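Local coordinates for protein nucleoside-diphosphate-sugar pyrophosphorylase (Vibrio cholerae, PDB 4EVW) that probably transfers a nucleotidyl group from a nucleoside triphosphate to a sugar phosphate, forming a nucleoside-diphosphate sugar and releasing pyrophosphate, at residues A192-S195 with Q196-E199; P207-N210 with E211-Q214; R179-D182 with Y183-A186. The protein carries 1 engineered substitution. All coordinates share one frame; numbering follows the deposited sequence.

Interaction 1. Residues A192-S195 with Q196-E199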
ATOM      1  N   ALA A 192      -0.664   6.614  19.573  1.00 25.24           N
ATOM      2  CA  ALA A 192      -0.856   6.973  20.979  1.00 27.94           C
ATOM      3  C   ALA A 192      -0.212   5.972  21.945  1.00 26.68           C
ATOM      4  O   ALA A 192      -0.342   6.116  23.157  1.00 27.28           O
ATOM      5  CB  ALA A 192      -2.351   7.117  21.292  1.00 25.71           C
ATOM      6  N   ARG A 193       0.472   4.960  21.418  1.00 24.52           N
ATOM      7  CA  ARG A 193       1.142   3.962  22.264  1.00 27.09           C
ATOM      8  C   ARG A 193       2.097   4.621  23.256  1.00 27.03           C
ATOM      9  O   ARG A 193       2.724   5.631  22.942  1.00 25.40           O
ATOM     10  CB  ARG A 193       1.996   3.000  21.420  1.00 23.68           C
ATOM     11  CG  ARG A 193       1.255   1.932  20.643  1.00 25.41           C
ATOM     12  CD  ARG A 193       1.860   1.779  19.246  1.00 38.31           C
ATOM     13  NE  ARG A 193       3.105   1.025  19.190  1.00 46.45           N
ATOM     14  CZ  ARG A 193       4.190   1.408  18.517  1.00 33.47           C
ATOM     15  NH1 ARG A 193       4.205   2.553  17.844  1.00 29.77           N
ATOM     16  NH2 ARG A 193       5.255   0.625  18.494  1.00 39.48           N
ATOM     17  N   PRO A 194       2.208   4.061  24.476  1.00 23.12           N
ATOM     18  CA  PRO A 194       3.123   4.618  25.480  1.00 27.23           C
ATOM     19  C   PRO A 194       4.511   4.586  24.851  1.00 31.11           C
ATOM     20  O   PRO A 194       4.850   3.639  24.138  1.00 25.10           O
ATOM     21  CB  PRO A 194       3.009   3.633  26.639  1.00 34.75           C
ATOM     22  CG  PRO A 194       1.579   3.211  26.568  1.00 34.66           C
ATOM     23  CD  PRO A 194       1.315   3.052  25.077  1.00 31.28           C
ATOM     24  N   SER A 195       5.311   5.612  25.123  1.00 30.72           N
ATOM     25  CA  SER A 195       6.645   5.724  24.542  1.00 33.89           C
ATOM     26  C   SER A 195       7.550   4.496  24.616  1.00 34.16           C
ATOM     27  O   SER A 195       8.333   4.252  23.697  1.00 32.81           O
ATOM     28  CB  SER A 195       7.373   6.922  25.156  1.00 34.28           C
ATOM     29  OG  SER A 195       7.447   6.804  26.566  1.00 41.44           O
ATOM     30  N   GLN A 196       7.457   3.723  25.692  1.00 34.05           N
ATOM     31  CA  GLN A 196       8.313   2.551  25.832  1.00 36.35           C
ATOM     32  C   GLN A 196       8.135   1.522  24.721  1.00 34.12           C
ATOM     33  O   GLN A 196       9.029   0.711  24.473  1.00 37.87           O
ATOM     34  CB  GLN A 196       8.092   1.884  27.199  1.00 43.11           C
ATOM     35  CG  GLN A 196       6.640   1.572  27.527  1.00 50.17           C
ATOM     36  CD  GLN A 196       5.968   2.660  28.353  1.00 56.54           C
ATOM     37  OE1 GLN A 196       6.186   3.856  28.134  1.00 49.28           O
ATOM     38  NE2 GLN A 196       5.129   2.248  29.302  1.00 57.63           N
ATOM     39  N   GLU A 197       6.992   1.556  24.040  1.00 26.99           N
ATOM     40  CA  GLU A 197       6.720   0.603  22.964  1.00 29.12           C
ATOM     41  C   GLU A 197       7.304   1.002  21.615  1.00 33.68           C
ATOM     42  O   GLU A 197       7.301   0.207  20.675  1.00 35.11           O
ATOM     43  CB  GLU A 197       5.213   0.426  22.788  1.00 31.24           C
ATOM     44  CG  GLU A 197       4.477  -0.065  24.015  1.00 35.62           C
ATOM     45  CD  GLU A 197       3.024  -0.369  23.711  1.00 39.35           C
ATOM     46  OE1 GLU A 197       2.719  -0.686  22.541  1.00 37.25           O
ATOM     47  OE2 GLU A 197       2.191  -0.306  24.636  1.00 45.32           O
ATOM     48  N   TRP A 198       7.797   2.230  21.506  1.00 30.04           N
ATOM     49  CA  TRP A 198       8.334   2.692  20.232  1.00 32.36           C
ATOM     50  C   TRP A 198       9.750   2.223  19.947  1.00 28.58           C
ATOM     51  O   TRP A 198      10.672   2.516  20.705  1.00 32.31           O
ATOM     52  CB  TRP A 198       8.269   4.217  20.160  1.00 27.14           C
ATOM     53  CG  TRP A 198       6.872   4.739  20.141  1.00 24.80           C
ATOM     54  CD1 TRP A 198       5.985   4.754  21.176  1.00 26.00           C
ATOM     55  CD2 TRP A 198       6.196   5.318  19.020  1.00 22.77           C
ATOM     56  NE1 TRP A 198       4.796   5.314  20.770  1.00 22.82           N
ATOM     57  CE2 TRP A 198       4.899   5.669  19.453  1.00 21.49           C
ATOM     58  CE3 TRP A 198       6.563   5.576  17.693  1.00 20.07           C
ATOM     59  CZ2 TRP A 198       3.962   6.265  18.599  1.00 19.78           C
ATOM     60  CZ3 TRP A 198       5.629   6.169  16.844  1.00 23.39           C
ATOM     61  CH2 TRP A 198       4.344   6.508  17.305  1.00 22.94           C
ATOM     62  N   GLU A 199       9.915   1.509  18.837  1.00 29.24           N
ATOM     63  CA  GLU A 199      11.217   0.988  18.434  1.00 37.77           C
ATOM     64  C   GLU A 199      11.783   1.769  17.261  1.00 33.09           C
ATOM     65  O   GLU A 199      12.935   1.579  16.874  1.00 31.98           O
ATOM     66  CB  GLU A 199      11.092  -0.477  18.023  1.00 49.33           C
ATOM     67  CG  GLU A 199      10.455  -1.365  19.065  1.00 60.26           C
ATOM     68  CD  GLU A 199      10.537  -2.826  18.685  1.00 68.84           C
ATOM     69  OE1 GLU A 199       9.694  -3.294  17.887  1.00 70.93           O
ATOM     70  OE2 GLU A 199      11.462  -3.502  19.176  1.00 72.55           O
TER
HETATM   71  O   HOH W   1       7.586   1.126  17.131  1.00 30.22           O
HETATM   72  O   HOH W   2       3.884  -1.873  19.909  1.00 47.43           O
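Q196 folds back on P194 within a short 3-10 turn, residues 195-197, in the surface loop that follows helix 180-191. Its CG stands between the backbone N and the carbonyl carbon (chi1 52°), and a bend at chi2 then brings the amide against P194 CB, with Q196 OE1 3.5 Å from that P194 CB. A proline suits the place before the turn, because its ring restricts the backbone while its carbonyl remains an acceptor.

That acceptor is used by E197, whose N donates to P194 O at 3.0 Å, the i to i+3 bond of a 3-10 turn. The glutamate side chain runs beside the proline, pointing the same way, and its carboxylate lies near the R193 guanidinium. The salt bridge is long, 3.8 Å from E197 OE1 to R193 NE, with the two planes far from parallel. Water 2 bridges the same pair, accepting from R193 NE and donating to E197 OE1. The nearest atom of the E197 side chain is about 4 Å from a bound magnesium ion.

W198 closes the second turn with a bond from its N to S195 O. Its indole is fixed in two ways. In the ring plane, W198 NE1 donates to R193 O at 3.0 Å and 164°, approaching from above the carbonyl plane. Over one face, R193 NH1 stands 3.5 Å above the ring, forming a cation-pi contact with the guanidinium tilted by 41°. The arginine, long and charged, makes a second cation-pi contact with Y190. At E199 the link is through water 1, which accepts from R193 NH2 at 2.7 Å and from E199 N at 2.9 Å.

Interaction 2. Residues P207-N210 with E211-Q214; sequences PLYN and ELIQ. Engineered in segment 211-214: E211 (natural residue Leu).
I213 lies against the backbone of Y209, one turn earlier, with its CG1 3.2 Å from Y209 O. Its first torsion sets CG1 anti to the carbonyl carbon, beside the backbone N (chi1 -68°), which turns that branch back along the helix toward the carbonyl. The same oxygen takes the hydrogen bond from I213 N at 2.8 Å. Y209 and L212 meet at a slant, Y209 CD1 4.4 Å from L212 CD1. The tyrosine ring also stacks on F177, and its hydroxyl bonds to H176 O, so a residue both aromatic and polar fits this buried spot.

These contacts run along helix 208-214, where Q214 N donates to N210 O at 3.0 Å and E211 N makes a weak bond to L208 O. Q214 draws its extended chain past the same N210 carbonyl, with CG 3.3 Å from N210 O. The N210 amide has its polar partner on strand 157-161, where ND2 bonds to T160 O. E211, an engineered residue in place of leucine, rests its CB 3.4 Å from L208 O, while its bent chain leads the carboxylate away toward helix 180-191.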
ATOM      1  N   PRO A 207       1.971  -2.972  10.981  1.00 21.95           N
ATOM      2  CA  PRO A 207       1.793  -2.971  12.441  1.00 21.87           C
ATOM      3  C   PRO A 207       0.381  -2.585  12.896  1.00 19.76           C
ATOM      4  O   PRO A 207      -0.062  -2.982  13.974  1.00 19.98           O
ATOM      5  CB  PRO A 207       2.829  -1.952  12.916  1.00 26.52           C
ATOM      6  CG  PRO A 207       3.918  -2.091  11.914  1.00 26.70           C
ATOM      7  CD  PRO A 207       3.170  -2.204  10.599  1.00 22.45           C
ATOM      8  N   LEU A 208      -0.323  -1.808  12.075  1.00 18.02           N
ATOM      9  CA  LEU A 208      -1.667  -1.372  12.434  1.00 22.46           C
ATOM     10  C   LEU A 208      -2.618  -2.530  12.667  1.00 23.12           C
ATOM     11  O   LEU A 208      -3.542  -2.423  13.468  1.00 20.05           O
ATOM     12  CB  LEU A 208      -2.249  -0.436  11.358  1.00 19.45           C
ATOM     13  CG  LEU A 208      -1.483   0.870  11.147  1.00 27.23           C
ATOM     14  CD1 LEU A 208      -2.275   1.812  10.235  1.00 26.77           C
ATOM     15  CD2 LEU A 208      -1.234   1.523  12.493  1.00 24.56           C
ATOM     16  N   TYR A 209      -2.399  -3.645  11.981  1.00 20.49           N
ATOM     17  CA  TYR A 209      -3.286  -4.784  12.157  1.00 18.73           C
ATOM     18  C   TYR A 209      -3.258  -5.343  13.582  1.00 20.91           C
ATOM     19  O   TYR A 209      -4.238  -5.922  14.039  1.00 22.05           O
ATOM     20  CB  TYR A 209      -2.947  -5.872  11.138  1.00 17.56           C
ATOM     21  CG  TYR A 209      -3.443  -5.545   9.748  1.00 18.46           C
ATOM     22  CD1 TYR A 209      -4.777  -5.758   9.391  1.00 19.04           C
ATOM     23  CD2 TYR A 209      -2.577  -5.025   8.788  1.00 18.34           C
ATOM     24  CE1 TYR A 209      -5.232  -5.468   8.111  1.00 16.18           C
ATOM     25  CE2 TYR A 209      -3.022  -4.728   7.502  1.00 19.85           C
ATOM     26  CZ  TYR A 209      -4.345  -4.955   7.171  1.00 20.12           C
ATOM     27  OH  TYR A 209      -4.765  -4.695   5.887  1.00 18.96           O
ATOM     28  N   ASN A 210      -2.152  -5.155  14.293  1.00 21.47           N
ATOM     29  CA  ASN A 210      -2.084  -5.657  15.665  1.00 22.19           C
ATOM     30  C   ASN A 210      -3.114  -4.964  16.546  1.00 26.03           C
ATOM     31  O   ASN A 210      -3.663  -5.578  17.459  1.00 26.59           O
ATOM     32  CB  ASN A 210      -0.677  -5.482  16.243  1.00 24.66           C
ATOM     33  CG  ASN A 210       0.326  -6.397  15.579  1.00 26.58           C
ATOM     34  OD1 ASN A 210       0.061  -7.582  15.392  1.00 25.04           O
ATOM     35  ND2 ASN A 210       1.482  -5.857  15.219  1.00 23.63           N
ATOM     36  N   GLU A 211      -3.391  -3.693  16.261  1.00 26.39           N
ATOM     37  CA  GLU A 211      -4.385  -2.954  17.037  1.00 26.83           C
ATOM     38  C   GLU A 211      -5.768  -3.549  16.755  1.00 25.47           C
ATOM     39  O   GLU A 211      -6.593  -3.700  17.657  1.00 27.59           O
ATOM     40  CB  GLU A 211      -4.371  -1.466  16.652  1.00 23.64           C
ATOM     41  CG  GLU A 211      -3.031  -0.743  16.856  1.00 25.12           C
ATOM     42  CD  GLU A 211      -2.668  -0.550  18.324  1.00 39.28           C
ATOM     43  OE1 GLU A 211      -3.544  -0.761  19.191  1.00 39.31           O
ATOM     44  OE2 GLU A 211      -1.510  -0.175  18.611  1.00 36.80           O
ATOM     45  N   LEU A 212      -6.018  -3.893  15.495  1.00 23.31           N
ATOM     46  CA  LEU A 212      -7.304  -4.469  15.111  1.00 22.33           C
ATOM     47  C   LEU A 212      -7.476  -5.889  15.654  1.00 22.84           C
ATOM     48  O   LEU A 212      -8.556  -6.264  16.117  1.00 23.91           O
ATOM     49  CB  LEU A 212      -7.449  -4.467  13.582  1.00 19.62           C
ATOM     50  CG  LEU A 212      -7.419  -3.084  12.916  1.00 24.41           C
ATOM     51  CD1 LEU A 212      -7.723  -3.219  11.434  1.00 25.03           C
ATOM     52  CD2 LEU A 212      -8.443  -2.170  13.578  1.00 29.31           C
ATOM     53  N   ILE A 213      -6.412  -6.681  15.588  1.00 22.73           N
ATOM     54  CA  ILE A 213      -6.455  -8.048  16.091  1.00 24.82           C
ATOM     55  C   ILE A 213      -6.700  -8.042  17.603  1.00 27.53           C
ATOM     56  O   ILE A 213      -7.477  -8.843  18.116  1.00 25.33           O
ATOM     57  CB  ILE A 213      -5.136  -8.789  15.760  1.00 27.62           C
ATOM     58  CG1 ILE A 213      -5.040  -8.996  14.246  1.00 27.27           C
ATOM     59  CG2 ILE A 213      -5.072 -10.136  16.487  1.00 26.43           C
ATOM     60  CD1 ILE A 213      -3.691  -9.489  13.771  1.00 25.68           C
ATOM     61  N   GLN A 214      -6.053  -7.127  18.315  1.00 25.16           N
ATOM     62  CA  GLN A 214      -6.244  -7.046  19.760  1.00 30.59           C
ATOM     63  C   GLN A 214      -7.686  -6.708  20.108  1.00 34.64           C
ATOM     64  O   GLN A 214      -8.211  -7.176  21.119  1.00 36.79           O
ATOM     65  CB  GLN A 214      -5.307  -6.000  20.363  1.00 41.79           C
ATOM     66  CG  GLN A 214      -3.906  -6.517  20.619  1.00 57.02           C
ATOM     67  CD  GLN A 214      -2.939  -5.408  20.947  1.00 64.72           C
ATOM     68  OE1 GLN A 214      -3.304  -4.430  21.596  1.00 67.00           O
ATOM     69  NE2 GLN A 214      -1.691  -5.555  20.510  1.00 63.89           N
TER

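Interaction 3. Residues R179-D182 with Y183-A186; sequences RKED and YLEA
R179 O receives the bond that starts helix 180-191, a weak one from Y183 N at 3.4 Å, and it also accepts from D182 N. R179 itself is the N-cap, with an extended backbone (phi -132°, psi 129°) that leads from the preceding strand into the helix. Beyond it the i to i+4 pattern becomes regular: L184 N donates to K180 O at 3.0 Å, E185 N to E181 O at 2.9 Å and A186 N to D182 O at 3.0 Å. E181 and D182 would probably interact favourably with the helix dipole, as acids in a first turn commonly do.

Among the side chains, L184 reaches across the turn through CD1. This methyl lies 4.0 Å from K180 CE and 3.8 Å from E181 OE2, so that it meets the aliphatic part of the lysine and one oxygen of the glutamate. Both chains pass it at a slant. K180 NZ and E181 OE2, 4.0 Å apart, form a long salt bridge, and the lysine has a stronger partner in Y105 O. Y183 places CG anti to the backbone N (chi1 174°), which carries its ring off the first turn although its CB stays 3.3 Å from K180 O.

The helix lies between helix 87-100 and helix 208-214, and Y183 touches both. K180, Y183 and L184 pack on helix 87-100, where the Y183 hydroxyl bonds to A88 O, while the Y183 ring also makes an edge-to-face contact with F177 on strand 174-177. A186, small enough for close helix packing, rests against the engineered E211 and against L212 of helix 208-214, and L208 of that helix touches Y183.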
ATOM      1  N   ARG A 179     -13.345  -1.509   6.592  1.00 17.90           N
ATOM      2  CA  ARG A 179     -13.910  -0.204   6.950  1.00 18.63           C
ATOM      3  C   ARG A 179     -12.836   0.855   7.163  1.00 20.98           C
ATOM      4  O   ARG A 179     -11.886   0.642   7.913  1.00 20.12           O
ATOM      5  CB  ARG A 179     -14.755  -0.311   8.224  1.00 21.11           C
ATOM      6  CG  ARG A 179     -16.002  -1.170   8.071  1.00 32.51           C
ATOM      7  CD  ARG A 179     -16.891  -1.098   9.309  1.00 44.04           C
ATOM      8  NE  ARG A 179     -18.214  -1.657   9.047  1.00 56.25           N
ATOM      9  CZ  ARG A 179     -19.334  -0.941   8.983  1.00 60.74           C
ATOM     10  NH1 ARG A 179     -19.299   0.373   9.168  1.00 60.98           N
ATOM     11  NH2 ARG A 179     -20.489  -1.537   8.720  1.00 58.02           N
ATOM     12  N   LYS A 180     -12.999   1.998   6.502  1.00 19.26           N
ATOM     13  CA  LYS A 180     -12.051   3.099   6.630  1.00 19.19           C
ATOM     14  C   LYS A 180     -11.920   3.463   8.105  1.00 20.10           C
ATOM     15  O   LYS A 180     -10.823   3.738   8.590  1.00 20.88           O
ATOM     16  CB  LYS A 180     -12.540   4.328   5.852  1.00 21.58           C
ATOM     17  CG  LYS A 180     -11.609   5.534   5.952  1.00 28.05           C
ATOM     18  CD  LYS A 180     -12.266   6.832   5.480  1.00 29.21           C
ATOM     19  CE  LYS A 180     -13.305   7.336   6.478  1.00 32.24           C
ATOM     20  NZ  LYS A 180     -13.848   8.666   6.075  1.00 34.13           N
ATOM     21  N   GLU A 181     -13.043   3.464   8.819  1.00 20.15           N
ATOM     22  CA  GLU A 181     -13.012   3.821  10.233  1.00 22.91           C
ATOM     23  C   GLU A 181     -12.137   2.914  11.093  1.00 21.51           C
ATOM     24  O   GLU A 181     -11.547   3.379  12.072  1.00 21.16           O
ATOM     25  CB  GLU A 181     -14.433   3.899  10.810  1.00 28.93           C
ATOM     26  CG  GLU A 181     -15.148   5.207  10.463  1.00 50.56           C
ATOM     27  CD  GLU A 181     -14.276   6.437  10.708  1.00 62.64           C
ATOM     28  OE1 GLU A 181     -13.821   6.634  11.857  1.00 63.08           O
ATOM     29  OE2 GLU A 181     -14.045   7.206   9.750  1.00 65.37           O
ATOM     30  N   ASP A 182     -12.041   1.634  10.736  1.00 22.38           N
ATOM     31  CA  ASP A 182     -11.195   0.711  11.492  1.00 20.41           C
ATOM     32  C   ASP A 182      -9.730   1.062  11.257  1.00 21.71           C
ATOM     33  O   ASP A 182      -8.906   0.983  12.172  1.00 19.62           O
ATOM     34  CB  ASP A 182     -11.446  -0.743  11.080  1.00 21.51           C
ATOM     35  CG  ASP A 182     -12.810  -1.247  11.513  1.00 28.65           C
ATOM     36  OD1 ASP A 182     -13.352  -0.728  12.511  1.00 31.41           O
ATOM     37  OD2 ASP A 182     -13.333  -2.173  10.862  1.00 30.95           O
ATOM     38  N   TYR A 183      -9.399   1.440  10.026  1.00 19.97           N
ATOM     39  CA  TYR A 183      -8.032   1.842   9.722  1.00 21.61           C
ATOM     40  C   TYR A 183      -7.670   3.064  10.560  1.00 19.41           C
ATOM     41  O   TYR A 183      -6.623   3.102  11.203  1.00 18.44           O
ATOM     42  CB  TYR A 183      -7.870   2.227   8.247  1.00 22.52           C
ATOM     43  CG  TYR A 183      -6.492   2.780   7.967  1.00 20.39           C
ATOM     44  CD1 TYR A 183      -5.435   1.929   7.642  1.00 19.92           C
ATOM     45  CD2 TYR A 183      -6.220   4.145   8.115  1.00 18.58           C
ATOM     46  CE1 TYR A 183      -4.138   2.418   7.482  1.00 20.11           C
ATOM     47  CE2 TYR A 183      -4.927   4.641   7.959  1.00 19.19           C
ATOM     48  CZ  TYR A 183      -3.892   3.773   7.643  1.00 19.56           C
ATOM     49  OH  TYR A 183      -2.606   4.244   7.519  1.00 23.82           O
ATOM     50  N   LEU A 184      -8.536   4.075  10.539  1.00 16.05           N
ATOM     51  CA  LEU A 184      -8.256   5.303  11.277  1.00 18.04           C
ATOM     52  C   LEU A 184      -8.175   5.094  12.786  1.00 20.32           C
ATOM     53  O   LEU A 184      -7.368   5.726  13.469  1.00 18.62           O
ATOM     54  CB  LEU A 184      -9.291   6.380  10.927  1.00 18.56           C
ATOM     55  CG  LEU A 184      -9.220   6.860   9.469  1.00 22.62           C
ATOM     56  CD1 LEU A 184     -10.352   7.836   9.193  1.00 23.80           C
ATOM     57  CD2 LEU A 184      -7.871   7.515   9.190  1.00 22.49           C
ATOM     58  N   GLU A 185      -9.000   4.197  13.312  1.00 19.34           N
ATOM     59  CA  GLU A 185      -8.970   3.909  14.742  1.00 23.13           C
ATOM     60  C   GLU A 185      -7.672   3.180  15.104  1.00 20.33           C
ATOM     61  O   GLU A 185      -7.055   3.471  16.126  1.00 23.95           O
ATOM     62  CB  GLU A 185     -10.174   3.058  15.131  1.00 26.53           C
ATOM     63  CG  GLU A 185     -10.263   2.764  16.613  1.00 44.55           C
ATOM     64  CD  GLU A 185     -10.444   4.013  17.459  1.00 63.82           C
ATOM     65  OE1 GLU A 185     -10.783   5.083  16.907  1.00 72.27           O
ATOM     66  OE2 GLU A 185     -10.251   3.915  18.691  1.00 67.90           O
ATOM     67  N   ALA A 186      -7.246   2.237  14.265  1.00 19.41           N
ATOM     68  CA  ALA A 186      -6.002   1.520  14.531  1.00 21.85           C
ATOM     69  C   ALA A 186      -4.834   2.505  14.489  1.00 21.13           C
ATOM     70  O   ALA A 186      -3.903   2.422  15.297  1.00 19.46           O
ATOM     71  CB  ALA A 186      -5.795   0.426  13.504  1.00 20.39           C
TER

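How the interactions relate
Along the chain the order is interaction 3, on helix 180-191, then interaction 1 in the loop after it, then interaction 2 on helix 208-214. Interactions 2 and 3 have centres about 11 Å apart and touch directly: L208 CD1 is 3.4 Å from Y183 CE1, so the two successive helices pack together. Interaction 1 lies about 14 Å from interaction 2, centre to centre, and reaches it where R193 approaches the engineered E211. It does not touch interaction 3, whose centre is about 20 Å away. Thus the 3-10 turn lies in the surface connection between two packed helices, both of which touch F177 on strand 174-177 of the mixed sheet.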